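Local coordinates for ErfK/YbiS/YcfS/YnhG family protein (Xylanimonas cellulosilytica, PDB 4LPQ) that probably cross-links peptidoglycan as an L,D-transpeptidase of the YkuD family, carrying a putative peptidoglycan-binding domain ahead of its catalytic domain, at residues Leu30-Leu35 with Tyr76-Arg81; Gln95-Val100 with Arg107-Ser112; Tyr10-Ser15 with Asp61-Pro66; Ala22-Leu27 with Lys36-Tyr41. All coordinates share one frame; numbering follows the deposited sequence. Where two conformers were deposited one is given.

Contact 1 (Leu30-Leu35 with Tyr76-Arg81); sequences LGYFIL and YRPTPR
Leu30 and Tyr32 meet Tyr76 and Arg77 where a Schellman motif ends helix 18-30 of the putative peptidoglycan-binding domain. Gly31 is the first residue past that helix, with positive phi (93°). The other partner is the linker that follows helix 66-74 and runs on to strand 86-91 of the catalytic domain.

Two hydrogen bonds join the segments, and each uses a side chain on one segment and a carbonyl on the other. Arg77 NH1 donates to Leu30 O at 2.8 Å, with an N-H...O angle of 162°. The oxygen lies at the edge of the guanidinium, almost in its plane, but NH1 stands above the plane of the Leu30 carbonyl. A bend at chi3 (44°) places Arg77 NE 4.0 Å from Leu30 O, and the chain curls round that oxygen. Its NH2 bonds to Val105 O, so one guanidinium ties the helix end to strand 104-110. In the second bond, Tyr32 OH donates to Tyr76 O at 2.7 Å, again from above the carbonyl plane.

The apolar contacts are looser. Leu30 CD2 lies 4.3 Å from Arg77 CD. Phe52 meets the Tyr32 ring edge-to-face, and both Tyr32 and Pro78 also pack on Ile108. Between these two residues, Tyr32 CZ lies 4.4 Å from Pro78 CD.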
loop_
_atom_site.group_PDB
_atom_site.type_symbol
_atom_site.label_atom_id
_atom_site.label_comp_id
_atom_site.label_asym_id
_atom_site.label_seq_id
_atom_site.Cartn_x
_atom_site.Cartn_y
_atom_site.Cartn_z
ATOM N N LEU A 30 5.743 0.063 14.041
ATOM C CA LEU A 30 6.717 0.168 12.997
ATOM C C LEU A 30 6.260 1.015 11.819
ATOM O O LEU A 30 7.067 1.213 10.879
ATOM C CB LEU A 30 7.123 -1.212 12.520
ATOM C CG LEU A 30 7.893 -2.094 13.490
ATOM C CD1 LEU A 30 8.055 -3.489 12.871
ATOM C CD2 LEU A 30 9.224 -1.505 13.804
ATOM N N GLY A 31 5.026 1.489 11.823
ATOM C CA GLY A 31 4.536 2.361 10.782
ATOM C C GLY A 31 3.823 1.750 9.616
ATOM O O GLY A 31 3.457 2.422 8.669
ATOM N N TYR A 32 3.553 0.440 9.709
ATOM C CA TYR A 32 2.763 -0.221 8.686
ATOM C C TYR A 32 1.322 0.148 8.949
ATOM O O TYR A 32 0.852 0.060 10.075
ATOM C CB TYR A 32 3.004 -1.741 8.745
ATOM C CG TYR A 32 4.426 -2.020 8.317
ATOM C CD1 TYR A 32 5.483 -1.960 9.230
ATOM C CD2 TYR A 32 4.775 -2.250 6.990
ATOM C CE1 TYR A 32 6.773 -2.128 8.835
ATOM C CE2 TYR A 32 6.098 -2.379 6.560
ATOM C CZ TYR A 32 7.120 -2.328 7.507
ATOM O OH TYR A 32 8.388 -2.524 7.067
ATOM N N PHE A 33 0.592 0.583 7.933
ATOM C CA PHE A 33 -0.720 1.195 8.159
ATOM C C PHE A 33 -1.727 0.201 8.652
ATOM O O PHE A 33 -2.061 -0.781 7.983
ATOM C CB PHE A 33 -1.234 1.784 6.845
ATOM C CG PHE A 33 -2.567 2.468 7.020
ATOM C CD1 PHE A 33 -2.632 3.697 7.626
ATOM C CD2 PHE A 33 -3.707 1.824 6.740
ATOM C CE1 PHE A 33 -3.869 4.278 7.887
ATOM C CE2 PHE A 33 -4.901 2.394 6.950
ATOM C CZ PHE A 33 -5.014 3.603 7.532
ATOM N N ILE A 34 -2.225 0.489 9.848
ATOM C CA ILE A 34 -3.237 -0.314 10.539
ATOM C C ILE A 34 -3.829 0.606 11.617
ATOM O O ILE A 34 -3.094 1.268 12.391
ATOM C CB ILE A 34 -2.644 -1.613 11.137
ATOM C CG1 ILE A 34 -3.739 -2.561 11.606
ATOM C CG2 ILE A 34 -1.600 -1.378 12.188
ATOM C CD1 ILE A 34 -3.162 -3.931 12.009
ATOM N N LEU A 35 -5.103 0.621 11.741
ATOM C CA LEU A 35 -5.819 1.497 12.680
ATOM C C LEU A 35 -6.124 0.886 14.040
ATOM O O LEU A 35 -6.219 1.616 15.037
ATOM C CB LEU A 35 -7.121 1.997 12.028
ATOM C CG LEU A 35 -7.018 2.838 10.813
ATOM C CD1 LEU A 35 -8.372 3.281 10.312
ATOM C CD2 LEU A 35 -6.175 4.030 11.126
ATOM N N TYR A 76 12.017 -4.339 10.765
ATOM C CA TYR A 76 12.289 -3.969 9.399
ATOM C C TYR A 76 11.371 -2.823 8.951
ATOM O O TYR A 76 10.164 -2.897 9.033
ATOM C CB TYR A 76 12.115 -5.091 8.391
ATOM C CG TYR A 76 12.520 -4.657 6.985
ATOM C CD1 TYR A 76 13.851 -4.595 6.612
ATOM C CD2 TYR A 76 11.611 -4.073 6.156
ATOM C CE1 TYR A 76 14.234 -4.015 5.403
ATOM C CE2 TYR A 76 11.950 -3.503 4.960
ATOM C CZ TYR A 76 13.240 -3.437 4.611
ATOM O OH TYR A 76 13.602 -2.894 3.398
ATOM N N ARG A 77 12.038 -1.767 8.422
ATOM C CA ARG A 77 11.365 -0.627 7.774
ATOM C C ARG A 77 12.150 -0.314 6.514
ATOM O O ARG A 77 13.396 -0.287 6.534
ATOM C CB ARG A 77 11.297 0.575 8.644
ATOM C CG ARG A 77 10.328 0.413 9.809
ATOM C CD ARG A 77 10.544 1.405 10.901
ATOM N NE ARG A 77 10.765 2.769 10.476
ATOM C CZ ARG A 77 9.856 3.719 10.221
ATOM N NH1 ARG A 77 8.588 3.516 10.230
ATOM N NH2 ARG A 77 10.294 4.891 9.946
ATOM N N PRO A 78 11.454 0.005 5.409
ATOM C CA PRO A 78 12.199 0.354 4.193
ATOM C C PRO A 78 12.902 1.752 4.338
ATOM O O PRO A 78 12.435 2.576 5.129
ATOM C CB PRO A 78 11.127 0.371 3.143
ATOM C CG PRO A 78 9.893 0.548 3.846
ATOM C CD PRO A 78 10.005 0.045 5.215
ATOM N N THR A 79 13.992 1.904 3.593
ATOM C CA THR A 79 14.715 3.181 3.564
ATOM C C THR A 79 14.201 4.019 2.387
ATOM O O THR A 79 14.258 3.502 1.245
ATOM C CB THR A 79 16.212 2.927 3.427
ATOM O OG1 THR A 79 16.678 2.171 4.535
ATOM C CG2 THR A 79 16.953 4.171 3.343
ATOM N N PRO A 80 13.732 5.228 2.625
ATOM C CA PRO A 80 13.199 6.009 1.484
ATOM C C PRO A 80 14.381 6.550 0.632
ATOM O O PRO A 80 15.556 6.617 1.130
ATOM C CB PRO A 80 12.498 7.138 2.129
ATOM C CG PRO A 80 13.157 7.278 3.447
ATOM C CD PRO A 80 13.670 5.954 3.874
ATOM N N ARG A 81 14.076 6.973 -0.591
ATOM C CA ARG A 81 15.043 7.610 -1.430
ATOM C C ARG A 81 15.161 9.133 -1.203
ATOM O O ARG A 81 16.248 9.697 -1.427
ATOM C CB ARG A 81 14.732 7.352 -2.884
ATOM C CG ARG A 81 14.887 5.908 -3.262
ATOM C CD ARG A 81 14.968 5.751 -4.750
ATOM N NE ARG A 81 15.113 4.337 -5.133
ATOM C CZ ARG A 81 15.409 3.932 -6.382
ATOM N NH1 ARG A 81 15.389 4.873 -7.415
ATOM N NH2 ARG A 81 15.423 2.634 -6.551
#

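Contact 2 (Gln95-Val100 with Arg107-Ser112)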
loop_
_atom_site.group_PDB
_atom_site.type_symbol
_atom_site.label_atom_id
_atom_site.label_comp_id
_atom_site.label_asym_id
_atom_site.label_seq_id
_atom_site.Cartn_x
_atom_site.Cartn_y
_atom_site.Cartn_z
ATOM N N GLN A 95 5.859 -3.203 -4.359
ATOM C CA GLN A 95 4.434 -2.947 -4.362
ATOM C C GLN A 95 3.960 -2.337 -3.030
ATOM O O GLN A 95 2.952 -2.759 -2.427
ATOM C CB GLN A 95 3.650 -4.197 -4.739
ATOM C CG GLN A 95 3.886 -4.673 -6.191
ATOM C CD GLN A 95 3.098 -3.825 -7.162
ATOM O OE1 GLN A 95 1.866 -3.873 -7.197
ATOM N NE2 GLN A 95 3.824 -2.920 -7.829
ATOM N N ILE A 96 4.677 -1.264 -2.572
ATOM C CA ILE A 96 4.321 -0.509 -1.391
ATOM C C ILE A 96 4.405 0.978 -1.713
ATOM O O ILE A 96 5.197 1.414 -2.563
ATOM C CB ILE A 96 5.212 -0.894 -0.175
ATOM C CG1 ILE A 96 6.671 -0.647 -0.437
ATOM C CG2 ILE A 96 4.956 -2.323 0.262
ATOM C CD1 ILE A 96 7.632 -1.078 0.643
ATOM N N LEU A 97 3.606 1.702 -0.942
ATOM C CA LEU A 97 3.608 3.154 -0.945
ATOM C C LEU A 97 4.142 3.614 0.390
ATOM O O LEU A 97 3.726 3.153 1.454
ATOM C CB LEU A 97 2.176 3.672 -1.228
ATOM C CG LEU A 97 2.019 5.184 -1.267
ATOM C CD1 LEU A 97 0.843 5.524 -2.154
ATOM C CD2 LEU A 97 1.754 5.725 0.136
ATOM N N LEU A 98 5.083 4.550 0.357
ATOM C CA LEU A 98 5.682 5.134 1.510
ATOM C C LEU A 98 5.254 6.615 1.651
ATOM O O LEU A 98 5.452 7.374 0.692
ATOM C CB LEU A 98 7.199 5.073 1.460
ATOM C CG LEU A 98 7.834 3.754 1.050
ATOM C CD1 LEU A 98 9.351 3.854 1.035
ATOM C CD2 LEU A 98 7.380 2.669 1.983
ATOM N N ALA A 99 4.702 6.976 2.807
ATOM C CA ALA A 99 4.431 8.375 3.132
ATOM C C ALA A 99 5.696 8.771 3.892
ATOM O O ALA A 99 5.972 8.285 4.976
ATOM C CB ALA A 99 3.191 8.464 3.974
ATOM N N VAL A 100 6.437 9.678 3.296
ATOM C CA VAL A 100 7.798 10.067 3.766
ATOM C C VAL A 100 7.823 11.563 4.129
ATOM O O VAL A 100 7.261 12.391 3.402
ATOM C CB VAL A 100 8.865 9.764 2.700
ATOM C CG1 VAL A 100 10.273 10.007 3.237
ATOM C CG2 VAL A 100 8.761 8.313 2.128
ATOM N N ARG A 107 4.561 6.213 7.133
ATOM C CA ARG A 107 3.743 5.009 6.993
ATOM C C ARG A 107 4.155 4.243 5.780
ATOM O O ARG A 107 4.592 4.779 4.754
ATOM C CB ARG A 107 2.193 5.242 6.838
ATOM C CG ARG A 107 1.403 5.752 7.992
ATOM C CD ARG A 107 1.341 4.854 9.220
ATOM N NE ARG A 107 0.454 5.483 10.190
ATOM C CZ ARG A 107 0.852 6.458 11.020
ATOM N NH1 ARG A 107 2.088 6.923 11.011
ATOM N NH2 ARG A 107 0.005 7.060 11.822
ATOM N N ILE A 108 3.996 2.918 5.907
ATOM C CA ILE A 108 4.125 1.988 4.804
ATOM C C ILE A 108 2.718 1.453 4.516
ATOM O O ILE A 108 2.090 0.927 5.453
ATOM C CB ILE A 108 5.075 0.806 5.115
ATOM C CG1 ILE A 108 6.433 1.250 5.619
ATOM C CG2 ILE A 108 5.193 -0.064 3.844
ATOM C CD1 ILE A 108 6.553 1.393 7.094
ATOM N N ILE A 109 2.293 1.517 3.244
ATOM C CA ILE A 109 0.936 1.182 2.861
ATOM C C ILE A 109 0.993 0.119 1.762
ATOM O O ILE A 109 1.746 0.315 0.771
ATOM C CB ILE A 109 0.196 2.475 2.434
ATOM C CG1 ILE A 109 -0.083 3.340 3.641
ATOM C CG2 ILE A 109 -1.099 2.169 1.719
ATOM C CD1 ILE A 109 -0.363 4.788 3.327
ATOM N N ASN A 110 0.188 -0.958 1.915
ATOM C CA ASN A 110 0.124 -1.925 0.831
ATOM C C ASN A 110 -0.476 -1.278 -0.418
ATOM O O ASN A 110 -1.467 -0.578 -0.385
ATOM C CB ASN A 110 -0.761 -3.075 1.287
ATOM C CG ASN A 110 -0.816 -4.211 0.286
ATOM O OD1 ASN A 110 0.228 -4.717 -0.099
ATOM N ND2 ASN A 110 -2.026 -4.569 -0.136
ATOM N N ALA A 111 0.169 -1.554 -1.587
ATOM C CA ALA A 111 -0.215 -0.968 -2.865
ATOM C C ALA A 111 -0.273 -2.027 -3.961
ATOM O O ALA A 111 0.325 -3.104 -3.842
ATOM C CB ALA A 111 0.742 0.197 -3.245
ATOM N N SER A 112 -0.956 -1.709 -5.085
ATOM C CA SER A 112 -0.909 -2.517 -6.241
ATOM C C SER A 112 -0.997 -1.640 -7.430
ATOM O O SER A 112 -1.884 -0.810 -7.575
ATOM C CB SER A 112 -2.063 -3.545 -6.212
ATOM O OG SER A 112 -2.031 -4.418 -7.329
#
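Leu97 and Ile109 form a hydrogen-bonded antiparallel pair in the hairpin of strands 96-101 and 104-110, within the catalytic domain. The axes of strands 96-100 and 107-110 run 155° apart and approach to 4.7 Å.

On one face, Leu97 and Ile109 lie side by side, with Leu97 CD2 against Ile109 CD1 at 3.9 Å. The small Ala111 CB sits beside Leu97 CB on the other flank. Ala99 CB lies near Arg107 O and N, and Trp191 of helix 186-196 packs on both Ala99 and Arg107. On the opposite face, Ile108 CG2 fills the notch between Ile96 and Leu98 on the neighbouring strand. Ile108 CG2 lies 4.0 Å from Leu98 CD2 and 4.1 Å from Ile96 CB. CG2 is the branch anti to the Ile108 backbone N, while CG1 (chi1 -52°) also touches Leu98 CD2.

Leu97 N to Ile109 O is 2.9 Å and nearly straight at 178°. On the side of strand 86-91, Gln95 and Ile96 both face Asp91, a G1 bulge. Toward 107-112, Ala111 N reaches Gln95 O at 3.1 Å from above the carbonyl plane. Gln95 O and Ala111 O are two acceptors only 3.0 Å apart. Lys54 NZ also bonds to Gln95 O, and this probably offsets the repulsion between them.

Contact 3 (Tyr10-Ser15 with Asp61-Pro66)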
loop_
_atom_site.group_PDB
_atom_site.type_symbol
_atom_site.label_atom_id
_atom_site.label_comp_id
_atom_site.label_asym_id
_atom_site.label_seq_id
_atom_site.Cartn_x
_atom_site.Cartn_y
_atom_site.Cartn_z
ATOM N N TYR A 10 0.464 -19.531 13.816
ATOM C CA TYR A 10 1.087 -18.521 13.044
ATOM C C TYR A 10 -0.030 -17.557 12.660
ATOM O O TYR A 10 -0.954 -17.969 12.034
ATOM C CB TYR A 10 1.762 -19.150 11.842
ATOM C CG TYR A 10 2.770 -20.233 12.216
ATOM C CD1 TYR A 10 3.887 -19.936 12.951
ATOM C CD2 TYR A 10 2.573 -21.524 11.886
ATOM C CE1 TYR A 10 4.794 -20.911 13.295
ATOM C CE2 TYR A 10 3.469 -22.505 12.245
ATOM C CZ TYR A 10 4.583 -22.172 12.922
ATOM O OH TYR A 10 5.457 -23.141 13.286
ATOM N N PRO A 11 0.047 -16.305 13.069
ATOM C CA PRO A 11 -1.036 -15.382 12.706
ATOM C C PRO A 11 -1.275 -15.307 11.209
ATOM O O PRO A 11 -0.335 -15.201 10.436
ATOM C CB PRO A 11 -0.552 -14.052 13.237
ATOM C CG PRO A 11 0.270 -14.468 14.389
ATOM C CD PRO A 11 0.956 -15.742 14.009
ATOM N N GLN A 12 -2.542 -15.460 10.799
ATOM C CA GLN A 12 -2.944 -15.408 9.421
ATOM C C GLN A 12 -4.400 -14.979 9.362
ATOM O O GLN A 12 -5.065 -14.920 10.383
ATOM C CB GLN A 12 -2.762 -16.781 8.775
ATOM C CG GLN A 12 -3.497 -17.968 9.431
ATOM C CD GLN A 12 -3.111 -19.261 8.804
ATOM O OE1 GLN A 12 -2.191 -19.966 9.245
ATOM N NE2 GLN A 12 -3.741 -19.542 7.709
ATOM N N ARG A 13 -4.895 -14.717 8.137
ATOM C CA ARG A 13 -6.269 -14.234 8.027
ATOM C C ARG A 13 -7.224 -15.202 8.716
ATOM O O ARG A 13 -7.155 -16.402 8.486
ATOM C CB ARG A 13 -6.620 -14.109 6.537
ATOM C CG ARG A 13 -8.013 -13.550 6.301
ATOM C CD ARG A 13 -8.124 -12.076 6.590
ATOM N NE ARG A 13 -9.471 -11.529 6.430
ATOM C CZ ARG A 13 -9.935 -11.050 5.294
ATOM N NH1 ARG A 13 -9.155 -10.955 4.265
ATOM N NH2 ARG A 13 -11.189 -10.619 5.232
ATOM N N GLY A 14 -8.077 -14.657 9.598
ATOM C CA GLY A 14 -9.056 -15.428 10.332
ATOM C C GLY A 14 -8.598 -15.737 11.741
ATOM O O GLY A 14 -9.419 -16.175 12.543
ATOM N N SER A 15 -7.315 -15.646 12.002
ATOM C CA SER A 15 -6.819 -15.908 13.355
ATOM C C SER A 15 -7.357 -14.869 14.341
ATOM O O SER A 15 -7.618 -13.687 13.986
ATOM C CB SER A 15 -5.274 -15.777 13.392
ATOM O OG SER A 15 -4.586 -16.744 12.633
ATOM N N ASP A 61 2.438 -14.252 1.597
ATOM C CA ASP A 61 1.383 -15.190 1.908
ATOM C C ASP A 61 0.461 -14.808 3.062
ATOM O O ASP A 61 -0.561 -15.509 3.276
ATOM C CB ASP A 61 1.925 -16.602 2.122
ATOM C CG ASP A 61 2.846 -16.700 3.346
ATOM O OD1 ASP A 61 2.938 -15.732 4.135
ATOM O OD2 ASP A 61 3.499 -17.769 3.531
ATOM N N GLY A 62 0.714 -13.676 3.757
ATOM C CA GLY A 62 -0.108 -13.345 4.895
ATOM C C GLY A 62 0.049 -14.201 6.118
ATOM O O GLY A 62 -0.637 -13.931 7.087
ATOM N N VAL A 63 0.949 -15.163 6.103
ATOM C CA VAL A 63 1.107 -16.076 7.234
ATOM C C VAL A 63 2.375 -15.643 7.986
ATOM O O VAL A 63 3.478 -15.645 7.374
ATOM C CB VAL A 63 1.175 -17.499 6.805
ATOM C CG1 VAL A 63 1.394 -18.450 7.990
ATOM C CG2 VAL A 63 -0.067 -17.937 6.053
ATOM N N VAL A 64 2.243 -15.286 9.239
ATOM C CA VAL A 64 3.381 -14.817 10.021
ATOM C C VAL A 64 4.084 -16.009 10.671
ATOM O O VAL A 64 3.796 -16.374 11.807
ATOM C CB VAL A 64 2.942 -13.740 11.042
ATOM C CG1 VAL A 64 4.133 -13.243 11.825
ATOM C CG2 VAL A 64 2.229 -12.612 10.318
ATOM N N GLY A 65 4.883 -16.668 9.860
ATOM C CA GLY A 65 5.680 -17.786 10.324
ATOM C C GLY A 65 7.024 -17.338 10.836
ATOM O O GLY A 65 7.293 -16.165 11.083
ATOM N N PRO A 66 7.923 -18.318 10.991
ATOM C CA PRO A 66 9.228 -18.020 11.638
ATOM C C PRO A 66 10.017 -16.878 10.960
ATOM O O PRO A 66 10.575 -15.979 11.631
ATOM C CB PRO A 66 9.966 -19.367 11.532
ATOM C CG PRO A 66 8.846 -20.381 11.691
ATOM C CD PRO A 66 7.709 -19.773 10.905
HETATM O O HOH W 1 -3.286 -14.279 6.047
#
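The loop leading into helix 18-30 lies against the loop leading into helix 66-74, and Pro11 and Val64 meet where the two run antiparallel. Val64 N donates to Pro11 O at 2.8 Å, nearly straight at 173°. Beside it, Gln12 CA makes a CA-H...O contact with Gly62 O. A water bridges the next step, accepting from Arg13 N at 2.7 Å and donating to Gly62 O.

The side chains pack around this short backbone pairing. The Pro11 ring crosses Val64 obliquely, with Pro11 CD 4.1 Å from Val64 CB. Leu23 of helix 18-30 touches both residues. Gln12 CG sits between the backbone N and the carbonyl carbon (chi1 57°), and the chain runs beside Val63, with Gln12 CB 4.0 Å from Val63 CG2. Tyr10 CB lies 3.4 Å from Val64 O and also touches Val63 CG1. Tyr10 CE1 meets Pro66 CD at 3.9 Å.

Each segment has its own turn. Ser15 N and Ser15 OG both donate to Gln12 O from the same face of its carbonyl, closing a type II turn. Val63 N meets Asp61 OD1 from above the carboxylate plane, making an Asx turn, and Gln53 NE2 also bonds that oxygen. Val64 centres an inverse gamma turn, and Gly65 is the N-cap residue of helix 66-74. The arrangement joins the loops before the first and third helices of a putative peptidoglycan-binding domain.

Contact 4 (Ala22-Leu27 with Lys36-Tyr41)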
loop_
_atom_site.group_PDB
_atom_site.type_symbol
_atom_site.label_atom_id
_atom_site.label_comp_id
_atom_site.label_asym_id
_atom_site.label_seq_id
_atom_site.Cartn_x
_atom_site.Cartn_y
_atom_site.Cartn_z
ATOM N N ALA A 22 -0.656 -8.731 19.434
ATOM C CA ALA A 22 0.744 -8.351 19.458
ATOM C C ALA A 22 1.295 -8.029 18.085
ATOM O O ALA A 22 1.993 -7.013 17.930
ATOM C CB ALA A 22 1.550 -9.469 20.109
ATOM N N LEU A 23 0.901 -8.798 17.086
ATOM C CA LEU A 23 1.289 -8.511 15.734
ATOM C C LEU A 23 0.743 -7.164 15.274
ATOM O O LEU A 23 1.489 -6.369 14.681
ATOM C CB LEU A 23 0.701 -9.614 14.860
ATOM C CG LEU A 23 0.741 -9.324 13.348
ATOM C CD1 LEU A 23 2.187 -9.328 12.790
ATOM C CD2 LEU A 23 -0.094 -10.430 12.622
ATOM N N GLN A 24 -0.522 -6.897 15.515
ATOM C CA GLN A 24 -1.127 -5.691 15.061
ATOM C C GLN A 24 -0.425 -4.503 15.721
ATOM O O GLN A 24 -0.171 -3.484 15.058
ATOM C CB GLN A 24 -2.602 -5.657 15.416
ATOM C CG GLN A 24 -3.389 -6.682 14.637
ATOM C CD GLN A 24 -4.793 -6.882 15.225
ATOM O OE1 GLN A 24 -5.012 -6.834 16.445
ATOM N NE2 GLN A 24 -5.784 -7.141 14.359
ATOM N N GLN A 25 -0.146 -4.597 17.030
ATOM C CA GLN A 25 0.527 -3.515 17.693
ATOM C C GLN A 25 1.944 -3.278 17.185
ATOM O O GLN A 25 2.405 -2.137 17.061
ATOM C CB GLN A 25 0.482 -3.680 19.194
ATOM C CG GLN A 25 0.832 -2.418 19.897
ATOM C CD GLN A 25 -0.076 -1.242 19.632
ATOM O OE1 GLN A 25 -1.307 -1.267 19.829
ATOM N NE2 GLN A 25 0.552 -0.169 19.154
ATOM N N ARG A 26 2.669 -4.356 16.896
ATOM C CA ARG A 26 3.998 -4.220 16.376
ATOM C C ARG A 26 4.034 -3.566 14.967
ATOM O O ARG A 26 4.832 -2.645 14.714
ATOM C CB ARG A 26 4.650 -5.592 16.326
ATOM C CG ARG A 26 6.057 -5.620 15.795
ATOM C CD ARG A 26 6.978 -4.757 16.654
ATOM N NE ARG A 26 8.347 -5.037 16.309
ATOM C CZ ARG A 26 9.383 -4.274 16.651
ATOM N NH1 ARG A 26 9.179 -3.138 17.329
ATOM N NH2 ARG A 26 10.634 -4.578 16.326
ATOM N N LEU A 27 3.100 -4.000 14.105
ATOM C CA LEU A 27 2.935 -3.357 12.827
ATOM C C LEU A 27 2.659 -1.875 12.969
ATOM O O LEU A 27 3.277 -1.035 12.291
ATOM C CB LEU A 27 1.838 -4.041 12.019
ATOM C CG LEU A 27 2.172 -5.451 11.534
ATOM C CD1 LEU A 27 0.939 -6.154 11.102
ATOM C CD2 LEU A 27 3.199 -5.416 10.396
ATOM N N LYS A 36 -6.367 -0.454 14.099
ATOM C CA LYS A 36 -6.878 -1.127 15.304
ATOM C C LYS A 36 -6.056 -2.321 15.651
ATOM O O LYS A 36 -5.688 -3.146 14.801
ATOM C CB LYS A 36 -8.259 -1.692 15.001
ATOM C CG LYS A 36 -9.373 -0.719 14.904
ATOM C CD LYS A 36 -10.706 -1.388 15.205
ATOM C CE LYS A 36 -10.945 -2.523 14.230
ATOM N NZ LYS A 36 -12.400 -2.669 14.106
ATOM N N ALA A 37 -5.679 -2.413 16.911
ATOM C CA ALA A 37 -5.090 -3.628 17.467
ATOM C C ALA A 37 -6.145 -4.235 18.364
ATOM O O ALA A 37 -6.253 -3.862 19.529
ATOM C CB ALA A 37 -3.836 -3.348 18.237
ATOM N N ASP A 38 -6.960 -5.100 17.808
ATOM C CA ASP A 38 -8.082 -5.713 18.483
ATOM C C ASP A 38 -8.035 -7.213 18.644
ATOM O O ASP A 38 -8.939 -7.827 19.232
ATOM C CB ASP A 38 -9.420 -5.342 17.789
ATOM C CG ASP A 38 -9.534 -5.857 16.343
ATOM O OD1 ASP A 38 -8.591 -6.503 15.844
ATOM O OD2 ASP A 38 -10.627 -5.629 15.764
ATOM N N GLY A 39 -7.000 -7.855 18.101
ATOM C CA GLY A 39 -6.814 -9.282 18.199
ATOM C C GLY A 39 -7.531 -10.109 17.154
ATOM O O GLY A 39 -7.430 -11.366 17.207
ATOM N N ASP A 40 -8.151 -9.473 16.171
ATOM C CA ASP A 40 -8.799 -10.205 15.080
ATOM C C ASP A 40 -8.118 -9.908 13.750
ATOM O O ASP A 40 -8.075 -8.771 13.325
ATOM C CB ASP A 40 -10.244 -9.802 14.964
ATOM C CG ASP A 40 -11.063 -10.242 16.162
ATOM O OD1 ASP A 40 -10.772 -11.218 16.866
ATOM O OD2 ASP A 40 -12.157 -9.635 16.423
ATOM N N TYR A 41 -7.571 -10.928 13.114
ATOM C CA TYR A 41 -6.856 -10.742 11.847
ATOM C C TYR A 41 -7.861 -10.782 10.695
ATOM O O TYR A 41 -8.184 -11.842 10.152
ATOM C CB TYR A 41 -5.774 -11.758 11.732
ATOM C CG TYR A 41 -4.780 -11.638 10.612
ATOM C CD1 TYR A 41 -5.118 -11.133 9.377
ATOM C CD2 TYR A 41 -3.465 -12.067 10.782
ATOM C CE1 TYR A 41 -4.238 -11.177 8.303
ATOM C CE2 TYR A 41 -2.556 -12.120 9.751
ATOM C CZ TYR A 41 -2.944 -11.655 8.515
ATOM O OH TYR A 41 -2.073 -11.687 7.436
#
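Gln24, on helix 18-30, faces the irregular loop 36-41, and Gln24 CA comes within 5.1 Å of Ala37 CA. Its chain runs extended beyond CG (chi2 166°), which carries the amide into the loop. Gly39 N donates to Gln24 OE1 at 2.8 Å, with the donor only slightly tilted from the amide plane. Gln24 NE2 donates to Asp38 OD1 at 3.2 Å, and the amide and carboxylate planes are 37° apart. NE2 also bonds to Thr45 OG1, so both ends of this buried amide are held.

Asp38 OD1 takes a second bond from Asp40 N, at 3.0 Å. The two donors arrive from opposite faces of the carboxylate plane. This double grip would be expected to fix the rotation of the carboxylate. Lys36 NZ lies in a long salt bridge to Asp38 OD2.

Apolar contacts flank the polar centre. Ala37 CB rests 3.8 Å from Gln24 CB. On the other flank, Leu23 CD2 touches the Tyr41 ring, 4.1 Å from Tyr41 CE2. Leu23 and Tyr41 both pack on Val49 of helix 43-56. Asp38 OD1 bonded to Asp40 N is an Asx turn, here linked by a glutamine to the preceding helix of the putative peptidoglycan-binding domain.

Contacts 3 and 4 lie within the helical, putative peptidoglycan-binding part, with centres 12 Å apart. Contact 4 is nested in the chain loop that contact 3 closes, and the two meet through Tyr41. Contact 1 crosses both along the chain. It follows helix 18-30, on which contact 4 lies, and Tyr32 N probably bonds to Leu27 O at 3.0 Å. Contact 2 follows later, in the catalytic sheet, its centre 8 Å from that of contact 1. Contact 1, with the probable bonds of Gly31 and Phe33 to Ile108, links the helical part to the catalytic sheet. Contact 2 lies near the predicted active site, with the side chain of Ser112 about 9 Å from that of Cys181.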